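PDB 4WOD: taurocyamine kinase from Schistosoma mansoni, which catalyses the reversible, magnesium-dependent transfer of phosphate between ATP and the guanidino compound taurocyamine, yielding N-phosphotaurocyamine and ADP. Local coordinates for residues L243-A246 / I247-L250; T427-A430 / E431-S434; M533-E536 / D537-L541; K33-Q36 / A37-T40; E347-V350 / M351-E354. The protein carries 4 engineered substitutions. All coordinates share one frame; numbering follows the deposited sequence.

Contact 1: residues L243-A246 / I247-L250; sequences LADA and IQEL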
# COMPACT_ATOMS: atom_id res chain seq x y z
N LEU A 243 -1.50 -28.86 -17.38
CA LEU A 243 -0.59 -27.91 -18.01
C LEU A 243 0.81 -28.48 -18.17
O LEU A 243 1.39 -28.37 -19.25
CB LEU A 243 -0.51 -26.62 -17.21
CG LEU A 243 0.42 -25.58 -17.85
CD1 LEU A 243 -0.13 -25.10 -19.19
CD2 LEU A 243 0.60 -24.39 -16.91
N ALA A 244 1.35 -29.05 -17.10
CA ALA A 244 2.73 -29.54 -17.10
C ALA A 244 2.91 -30.64 -18.14
O ALA A 244 3.89 -30.64 -18.89
CB ALA A 244 3.12 -30.05 -15.73
N ASP A 245 1.96 -31.57 -18.18
CA ASP A 245 2.04 -32.69 -19.14
C ASP A 245 2.14 -32.20 -20.58
O ASP A 245 2.98 -32.67 -21.34
CB ASP A 245 0.84 -33.63 -19.02
CG ASP A 245 0.95 -34.58 -17.84
OD1 ASP A 245 2.06 -34.71 -17.27
OD2 ASP A 245 -0.07 -35.21 -17.50
N ALA A 246 1.30 -31.22 -20.93
CA ALA A 246 1.22 -30.72 -22.29
C ALA A 246 2.51 -30.05 -22.74
O ALA A 246 2.98 -30.29 -23.86
CB ALA A 246 0.06 -29.76 -22.44
N ILE A 247 3.08 -29.20 -21.89
CA ILE A 247 4.25 -28.44 -22.32
C ILE A 247 5.47 -29.37 -22.43
O ILE A 247 6.32 -29.20 -23.31
CB ILE A 247 4.53 -27.24 -21.38
CG1 ILE A 247 5.44 -26.21 -22.08
CG2 ILE A 247 5.10 -27.69 -20.05
CD1 ILE A 247 4.84 -25.67 -23.40
N GLN A 248 5.53 -30.37 -21.57
CA GLN A 248 6.57 -31.38 -21.68
C GLN A 248 6.43 -32.13 -23.00
O GLN A 248 7.43 -32.34 -23.71
CB GLN A 248 6.51 -32.32 -20.46
CG GLN A 248 6.83 -31.58 -19.15
CD GLN A 248 6.82 -32.47 -17.91
OE1 GLN A 248 6.27 -33.58 -17.93
NE2 GLN A 248 7.45 -32.01 -16.85
N GLU A 249 5.21 -32.50 -23.37
CA GLU A 249 4.98 -33.15 -24.66
C GLU A 249 5.37 -32.22 -25.82
O GLU A 249 6.08 -32.64 -26.74
CB GLU A 249 3.52 -33.61 -24.78
CG GLU A 249 3.14 -34.70 -23.76
CD GLU A 249 1.87 -35.48 -24.12
OE1 GLU A 249 1.05 -34.99 -24.94
OE2 GLU A 249 1.68 -36.60 -23.59
N LEU A 250 4.94 -30.97 -25.77
CA LEU A 250 5.23 -30.01 -26.84
C LEU A 250 6.73 -29.80 -27.02
O LEU A 250 7.21 -29.65 -28.14
CB LEU A 250 4.52 -28.68 -26.58
CG LEU A 250 3.00 -28.69 -26.81
CD1 LEU A 250 2.33 -27.35 -26.46
CD2 LEU A 250 2.66 -29.09 -28.24

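Contact 2: residues T427-A430 / E431-S434; sequences TGEA and ECYS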
# COMPACT_ATOMS: atom_id res chain seq x y z
N THR A 427 -7.04 3.18 19.82
CA THR A 427 -8.36 2.75 20.27
C THR A 427 -9.48 3.06 19.24
O THR A 427 -9.26 3.83 18.30
CB THR A 427 -8.69 3.39 21.62
OG1 THR A 427 -8.71 4.82 21.46
CG2 THR A 427 -7.61 3.02 22.66
N GLY A 428 -10.65 2.45 19.42
CA GLY A 428 -11.74 2.58 18.46
C GLY A 428 -12.82 3.58 18.85
O GLY A 428 -13.56 4.07 18.01
N GLU A 429 -12.91 3.88 20.14
CA GLU A 429 -13.86 4.87 20.67
C GLU A 429 -13.57 5.08 22.15
O GLU A 429 -12.86 4.28 22.76
CB GLU A 429 -15.32 4.42 20.47
CG GLU A 429 -15.73 3.21 21.31
CD GLU A 429 -17.23 3.01 21.28
OE1 GLU A 429 -17.96 4.02 21.42
OE2 GLU A 429 -17.69 1.86 21.09
N ALA A 430 -14.13 6.13 22.74
CA ALA A 430 -13.86 6.48 24.11
C ALA A 430 -14.15 5.34 25.06
O ALA A 430 -13.45 5.17 26.06
CB ALA A 430 -14.68 7.71 24.53
N GLU A 431 -15.18 4.55 24.75
CA GLU A 431 -15.63 3.48 25.64
C GLU A 431 -14.55 2.40 25.80
O GLU A 431 -14.55 1.62 26.76
CB GLU A 431 -16.93 2.86 25.12
CG GLU A 431 -17.57 1.88 26.10
CD GLU A 431 -18.80 1.20 25.52
OE1 GLU A 431 -19.68 1.92 25.02
OE2 GLU A 431 -18.88 -0.05 25.56
N CYS A 432 -13.63 2.36 24.85
CA CYS A 432 -12.51 1.43 24.92
C CYS A 432 -11.77 1.54 26.25
O CYS A 432 -11.30 0.53 26.80
CB CYS A 432 -11.55 1.67 23.74
SG CYS A 432 -12.16 1.01 22.17
N TYR A 433 -11.70 2.76 26.80
CA TYR A 433 -10.94 3.00 28.02
C TYR A 433 -11.66 2.53 29.29
O TYR A 433 -11.10 2.61 30.38
CB TYR A 433 -10.59 4.48 28.15
CG TYR A 433 -9.57 4.91 27.11
CD1 TYR A 433 -8.20 4.71 27.32
CD2 TYR A 433 -9.97 5.50 25.92
CE1 TYR A 433 -7.26 5.12 26.38
CE2 TYR A 433 -9.03 5.88 24.95
CZ TYR A 433 -7.68 5.70 25.19
OH TYR A 433 -6.75 6.09 24.23
N SER A 434 -12.88 2.06 29.18
CA SER A 434 -13.48 1.38 30.31
C SER A 434 -13.69 -0.09 29.97
O SER A 434 -13.39 -0.95 30.79
CB SER A 434 -14.80 2.06 30.73
OG SER A 434 -15.80 1.89 29.74
O HOH W 1 -17.48 5.81 23.15

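Contact 3: residues M533-E536 / D537-L541; sequences MKEE and DRKQL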
# COMPACT_ATOMS: atom_id res chain seq x y z
N MET A 533 -12.07 20.27 -2.67
CA MET A 533 -11.17 21.39 -2.56
C MET A 533 -10.84 21.98 -3.91
O MET A 533 -10.70 21.25 -4.89
CB MET A 533 -9.89 20.97 -1.85
CG MET A 533 -9.16 22.10 -1.25
SD MET A 533 -7.61 21.51 -0.60
CE MET A 533 -8.18 20.29 0.59
N LYS A 534 -10.73 23.30 -3.96
CA LYS A 534 -10.26 24.00 -5.14
C LYS A 534 -8.76 23.68 -5.31
O LYS A 534 -8.01 23.72 -4.34
CB LYS A 534 -10.51 25.50 -5.02
CG LYS A 534 -11.27 26.08 -6.19
CD LYS A 534 -12.77 26.01 -5.97
CE LYS A 534 -13.53 26.78 -7.04
NZ LYS A 534 -13.51 28.25 -6.81
N GLU A 535 -8.34 23.36 -6.53
CA GLU A 535 -6.97 22.93 -6.79
C GLU A 535 -5.90 23.93 -6.38
O GLU A 535 -4.80 23.53 -6.03
CB GLU A 535 -6.77 22.61 -8.26
CG GLU A 535 -6.72 23.86 -9.09
CD GLU A 535 -5.55 23.89 -10.04
OE1 GLU A 535 -4.43 23.48 -9.65
OE2 GLU A 535 -5.74 24.43 -11.15
N GLU A 536 -6.22 25.22 -6.43
CA GLU A 536 -5.21 26.21 -6.13
C GLU A 536 -5.03 26.20 -4.63
O GLU A 536 -3.91 26.35 -4.10
CB GLU A 536 -5.61 27.60 -6.65
CG GLU A 536 -7.08 27.96 -6.48
CD GLU A 536 -7.40 29.38 -6.94
OE1 GLU A 536 -6.58 29.98 -7.67
OE2 GLU A 536 -8.48 29.90 -6.57
N ASP A 537 -6.14 25.99 -3.94
CA ASP A 537 -6.12 25.80 -2.51
C ASP A 537 -5.29 24.56 -2.20
O ASP A 537 -4.43 24.58 -1.32
CB ASP A 537 -7.53 25.70 -1.95
CG ASP A 537 -8.30 27.00 -2.05
OD1 ASP A 537 -7.67 28.08 -2.01
OD2 ASP A 537 -9.54 26.95 -2.17
N ARG A 538 -5.53 23.50 -2.96
CA ARG A 538 -4.77 22.27 -2.79
C ARG A 538 -3.26 22.49 -2.94
O ARG A 538 -2.50 22.09 -2.07
CB ARG A 538 -5.25 21.20 -3.77
CG ARG A 538 -5.06 19.77 -3.27
CD ARG A 538 -6.00 18.80 -3.97
NE ARG A 538 -6.89 18.16 -3.01
CZ ARG A 538 -8.08 17.65 -3.31
NH1 ARG A 538 -8.53 17.71 -4.56
NH2 ARG A 538 -8.82 17.10 -2.37
N LYS A 539 -2.84 23.14 -4.03
CA LYS A 539 -1.42 23.43 -4.26
C LYS A 539 -0.80 24.22 -3.12
O LYS A 539 0.29 23.91 -2.63
CB LYS A 539 -1.23 24.25 -5.55
CG LYS A 539 -1.76 23.63 -6.83
CD LYS A 539 -1.39 24.50 -8.05
CE LYS A 539 -1.13 25.96 -7.66
NZ LYS A 539 -2.12 26.94 -8.19
N GLN A 540 -1.51 25.26 -2.70
CA GLN A 540 -1.02 26.16 -1.67
C GLN A 540 -0.87 25.46 -0.32
O GLN A 540 0.04 25.78 0.46
CB GLN A 540 -1.94 27.36 -1.52
CG GLN A 540 -1.31 28.46 -0.70
CD GLN A 540 0.11 28.77 -1.14
OE1 GLN A 540 0.34 29.26 -2.25
NE2 GLN A 540 1.07 28.48 -0.28
N LEU A 541 -1.75 24.50 -0.05
CA LEU A 541 -1.67 23.73 1.18
C LEU A 541 -0.38 22.91 1.16
O LEU A 541 0.33 22.83 2.16
CB LEU A 541 -2.89 22.83 1.34
CG LEU A 541 -4.14 23.55 1.83
CD1 LEU A 541 -5.36 22.63 1.76
CD2 LEU A 541 -3.90 24.06 3.25

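Contact 4: residues K33-Q36 / A37-T40; sequences KKYQ and ATKT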
# COMPACT_ATOMS: atom_id res chain seq x y z
N LYS A 33 23.60 6.13 -26.42
CA LYS A 33 24.85 6.29 -27.16
C LYS A 33 25.46 4.94 -27.51
O LYS A 33 25.97 4.73 -28.61
CB LYS A 33 25.84 7.11 -26.34
CG LYS A 33 27.04 7.58 -27.12
CD LYS A 33 27.58 8.86 -26.49
CE LYS A 33 26.44 9.87 -26.31
NZ LYS A 33 26.75 10.94 -25.33
N LYS A 34 25.40 4.01 -26.56
CA LYS A 34 25.96 2.69 -26.77
C LYS A 34 25.20 1.88 -27.83
O LYS A 34 25.82 1.22 -28.65
CB LYS A 34 25.98 1.91 -25.45
CG LYS A 34 26.60 0.54 -25.58
CD LYS A 34 26.82 -0.09 -24.21
CE LYS A 34 27.73 -1.30 -24.35
NZ LYS A 34 27.80 -2.05 -23.08
N TYR A 35 23.87 1.95 -27.82
CA TYR A 35 23.06 1.01 -28.59
C TYR A 35 22.30 1.56 -29.80
O TYR A 35 21.57 0.82 -30.45
CB TYR A 35 22.05 0.35 -27.66
CG TYR A 35 22.65 -0.57 -26.60
CD1 TYR A 35 23.55 -1.58 -26.93
CD2 TYR A 35 22.28 -0.44 -25.26
CE1 TYR A 35 24.07 -2.42 -25.96
CE2 TYR A 35 22.79 -1.28 -24.28
CZ TYR A 35 23.69 -2.27 -24.64
OH TYR A 35 24.18 -3.10 -23.66
N GLN A 36 22.45 2.84 -30.12
CA GLN A 36 21.52 3.42 -31.09
C GLN A 36 21.72 2.90 -32.53
O GLN A 36 20.84 3.09 -33.36
CB GLN A 36 21.63 4.95 -31.09
CG GLN A 36 23.03 5.44 -31.28
CD GLN A 36 23.12 6.95 -31.38
OE1 GLN A 36 22.12 7.66 -31.24
NE2 GLN A 36 24.33 7.45 -31.65
N ALA A 37 22.85 2.26 -32.80
CA ALA A 37 23.09 1.67 -34.11
C ALA A 37 23.16 0.15 -34.05
O ALA A 37 23.32 -0.51 -35.07
CB ALA A 37 24.39 2.23 -34.75
N THR A 38 23.03 -0.41 -32.85
CA THR A 38 23.16 -1.85 -32.69
C THR A 38 21.90 -2.63 -33.12
O THR A 38 20.76 -2.22 -32.81
CB THR A 38 23.52 -2.19 -31.24
OG1 THR A 38 24.66 -1.42 -30.86
CG2 THR A 38 23.83 -3.68 -31.08
N LYS A 39 22.11 -3.73 -33.84
CA LYS A 39 21.03 -4.63 -34.24
C LYS A 39 21.19 -6.03 -33.61
O LYS A 39 22.31 -6.53 -33.49
CB LYS A 39 20.97 -4.79 -35.77
CG LYS A 39 21.20 -3.53 -36.59
CD LYS A 39 20.09 -2.55 -36.38
CE LYS A 39 20.05 -1.50 -37.49
NZ LYS A 39 21.29 -0.68 -37.57
N THR A 40 20.08 -6.66 -33.23
CA THR A 40 20.15 -8.04 -32.77
C THR A 40 20.50 -8.97 -33.93
O THR A 40 20.59 -8.54 -35.08
CB THR A 40 18.82 -8.52 -32.16
OG1 THR A 40 17.86 -8.69 -33.22
CG2 THR A 40 18.30 -7.50 -31.14
O HOH W 2 25.28 1.21 -31.36
O HOH W 3 19.29 -0.43 -31.50

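Contact 5: residues E347-V350 / M351-E354; sequences ELEV and MLQE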
# COMPACT_ATOMS: atom_id res chain seq x y z
N GLU A 347 -8.10 -18.74 4.10
CA GLU A 347 -8.31 -19.05 5.52
C GLU A 347 -8.54 -17.75 6.32
O GLU A 347 -9.37 -17.69 7.23
CB GLU A 347 -7.13 -19.83 6.10
CG GLU A 347 -7.09 -21.29 5.70
CD GLU A 347 -5.83 -22.01 6.16
OE1 GLU A 347 -4.82 -21.35 6.43
OE2 GLU A 347 -5.84 -23.25 6.23
N LEU A 348 -7.82 -16.69 5.93
CA LEU A 348 -7.99 -15.40 6.59
C LEU A 348 -9.35 -14.77 6.27
O LEU A 348 -9.96 -14.14 7.14
CB LEU A 348 -6.84 -14.46 6.22
CG LEU A 348 -6.73 -13.17 7.03
CD1 LEU A 348 -6.74 -13.48 8.51
CD2 LEU A 348 -5.45 -12.43 6.65
N GLU A 349 -9.84 -14.94 5.04
CA GLU A 349 -11.17 -14.43 4.71
C GLU A 349 -12.21 -15.13 5.59
O GLU A 349 -13.13 -14.50 6.13
CB GLU A 349 -11.50 -14.64 3.24
CG GLU A 349 -12.94 -14.35 2.88
CD GLU A 349 -13.27 -12.86 2.84
OE1 GLU A 349 -12.33 -12.03 2.83
OE2 GLU A 349 -14.47 -12.51 2.79
N VAL A 350 -12.05 -16.44 5.74
CA VAL A 350 -12.99 -17.22 6.56
C VAL A 350 -12.96 -16.72 8.00
O VAL A 350 -14.01 -16.54 8.62
CB VAL A 350 -12.65 -18.72 6.49
CG1 VAL A 350 -13.41 -19.49 7.57
CG2 VAL A 350 -13.00 -19.26 5.12
N MET A 351 -11.77 -16.48 8.53
CA MET A 351 -11.62 -15.98 9.89
C MET A 351 -12.28 -14.62 10.04
O MET A 351 -12.99 -14.37 11.00
CB MET A 351 -10.15 -15.90 10.31
CG MET A 351 -9.49 -17.26 10.55
SD MET A 351 -7.73 -17.14 10.95
CE MET A 351 -7.01 -17.28 9.34
N LEU A 352 -12.04 -13.74 9.07
CA LEU A 352 -12.67 -12.42 9.09
C LEU A 352 -14.19 -12.52 9.09
O LEU A 352 -14.86 -11.84 9.87
CB LEU A 352 -12.23 -11.58 7.89
CG LEU A 352 -10.78 -11.10 7.81
CD1 LEU A 352 -10.46 -10.65 6.39
CD2 LEU A 352 -10.49 -9.95 8.84
N GLN A 353 -14.73 -13.37 8.22
CA GLN A 353 -16.17 -13.52 8.10
C GLN A 353 -16.74 -13.97 9.44
O GLN A 353 -17.76 -13.44 9.88
CB GLN A 353 -16.54 -14.51 6.97
CG GLN A 353 -16.26 -13.95 5.56
CD GLN A 353 -17.12 -12.73 5.21
OE1 GLN A 353 -18.16 -12.49 5.82
NE2 GLN A 353 -16.66 -11.95 4.23
N GLU A 354 -16.06 -14.89 10.11
CA GLU A 354 -16.54 -15.39 11.41
C GLU A 354 -16.35 -14.39 12.57
O GLU A 354 -17.28 -14.16 13.36
CB GLU A 354 -15.86 -16.71 11.75
CG GLU A 354 -16.22 -17.83 10.78
CD GLU A 354 -17.73 -18.09 10.73
OE1 GLU A 354 -18.35 -18.19 11.81
OE2 GLU A 354 -18.30 -18.16 9.62

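Contact 1: residues L243-A246 / I247-L250
Q248 lies back over the carbonyl of A244, one helical turn earlier, and meets it along most of its length. Its CB stands 3.5 Å from A244 O. Because CG is anti to the carbonyl carbon of Q248 (chi1 -64°), the chain turns back toward the start of the helix, and Q248 CG approaches A244 O to 3.1 Å. CD follows at 3.6 Å from the same oxygen, and the walk ends with Q248 OE1 at 3.9 Å from A244 O. The A244 oxygen is also the acceptor of the backbone bond from Q248 N, so a single carbonyl receives both the N-H and the aliphatic stem of one residue. E249 repeats the pattern on D245, its CG 3.2 Å from D245 O. On the buried side I247 sends CG2 to 3.4 Å from A244 O, while L250 CG comes 3.4 Å from A246 O. Four successive i to i+4 bonds, the shortest from L250 N to A246 O at 2.8 Å, make this regular alpha-helix. The helix, 236-251, is amphipathic: L243 and I247 press on strand 117-126 of the antiparallel sheet, L243 also reaches strand 225-232, and L250 packs against A152 and L153 of helix 139-154.

Contact 2: residues T427-A430 / E431-S434
T427 and Y433 meet at about a right angle on the tightly packed side of this turn. The methyl CG2 of T427 lies 3.7 Å from Y433 CZ, and T427 OG1 comes obliquely toward the ring, while A430 O sits at the ring edge, in its plane. Next to them C432 fills the inside of the turn: its CB is 4.0 Å from T427 CB, and SG, set beside its own backbone N (chi1 -76°), accepts a hydrogen bond of 3.5 Å from G428 N. A type I beta turn from E429 to C432 is closed by C432 N on E429 O at 2.9 Å, and Y433 N bonds to A430 O one residue further on; both donors stand well above the carbonyl planes. The other side is looser and carries a water, which links E429 OE1 to E431 N. There E429 and E431 run side by side, pointing the same way, with E429 OE2 4.4 Å from E431 OE1. The two like charges are probably eased by T403 and H405, which bind E429, and by T404 N, which binds E431. At the exposed end S434 OG and S434 N both reach E431 O from one face. The turn and helix 432-435 pack against helices 409-418 and 437-448, through M412 and L440, while T427 OG1 and Y433 OH bond to the carbonyls of C630 and T629, beside the predicted active-site C631.

Contact 3: residues M533-E536 / D537-L541
The N-terminal first turn of helix 535-543, with K534 at the N-cap position, brings M533 back over the residues that follow it. M533 SD lies 3.4 Å from L541 CD1 and 3.7 Å from R538 CA. The position of CG anti to the backbone N (chi1 -158°) carries SD to both residues, and a bend at chi3 turns CE toward L541 CD1 as well. M533 CG passes 4.0 Å from D537 CB, the two side chains crossing at a slant. M533 CB sits over the centre of one face of the R538 guanidinium, 4.0 Å above its plane, so that carbon covers one face of the group. The K534 carbonyl takes the first helical bond, R538 N to K534 O at 2.8 Å, with the donor in the carbonyl plane. D537 folds back on the same residue, its OD2 3.3 Å from K534 CB. On the exposed side E535 and K539 lie alongside one another, but E535 OE1 and K539 NZ, at 4.4 Å, are too far apart for a salt bridge. M533, D537 and L541 all rest on Y528 of strand 525-529. The arrangement is that of a helix N-terminus in which the residue before the N-cap packs back on the first two turns, here M533 on R538 and L541.

Contact 4: residues K33-Q36 / A37-T40
A37 follows directly on Q36, and its N-H is held by a water that also bonds to K34 O. This water, 3.0 Å from A37 N and 2.8 Å from K34 O, stands between the last turn of helix 29-35 and the chain leaving it. T38 comes next and makes the direct hydrogen bond of the turn. Its N-H bonds to Y35 O at 3.1 Å, closing a type I beta turn from Y35 to T38; the donor stands far above the carbonyl plane, 68° out of it. T38 OG1, placed beside its own backbone N (chi1 -53°), bonds to the same water as A37 N at 2.7 Å and lies at the edge of the Y35 ring, 4.1 Å from CD1. A second water bridges Y35 O and T38 O. K39 bends back along its own segment, NZ to A37 O at 3.2 Å, and T40 OG1 bonds to D66. The Y35 ring, with K34 CG over one face, meets F73 edge-to-face and bonds through OH to D75 N, while K34 NZ forms a salt bridge with D75. This is a type I beta turn leading the chain out of a helix, bridged by two waters, here at the surface of the first phosphagen kinase N-terminal domain.

Contact 5: residues E347-V350 / M351-E354
E349 and Q353, one turn apart, cross at a slant with their carboxylate and amide planes 48° apart. Q353 NE2 gives E349 OE2 a nearly straight hydrogen bond of 2.7 Å, N-H...O 172°. The carboxylate oxygen lies almost in the amide plane of Q353, whereas the amide nitrogen meets OE2 on its anti side and well out of the carboxylate plane. E349 starts with CG anti to its backbone N and then bends at chi2 (75°), which swings the acid toward the glutamine; Q353 bends at chi2 in turn. OE2 also accepts from M286 N, and OE1 from L287 N, so this buried carboxylate is gripped by three N-H groups, which probably stabilise its negative charge. Round the helix L348 and M351 stand at about a right angle, L348 CD1 3.9 Å from M351 CE. The methionine, bent at chi3, curls back so that CE comes 3.2 Å from E347 O and 4.1 Å from E347 CB. E347 OE2 makes a salt bridge with R343, one turn earlier on the same helix. Near the end of the long helix 331-355, E349 thus binds the start of helix 285-288, L352 packs on M286 and L287 of that helix, and M351 touches P368 in the linking loop toward helix 369-376.

The five contacts are local, and none touches another. Contacts 1, 4 and 5 belong to the first of the two approximate repeats, contacts 2 and 3 to the second. The closest pair, contacts 2 and 5, spans the repeats, with nearest atoms about 16 Å apart. Contacts 2 and 4 lie in N-terminal family domains, their centres 65 Å apart; contacts 1, 3 and 5 lie in catalytic domains. The bound arginine sits in the first repeat, in a pocket that includes C268 and none of the contact residues. Only contact 2 borders a predicted catalytic residue, the side chains of Y433 and C631 being about 6 Å apart. In contact 1 the side chains of L243 and V122, the latter predicted to bind ATP, come within about 3 Å.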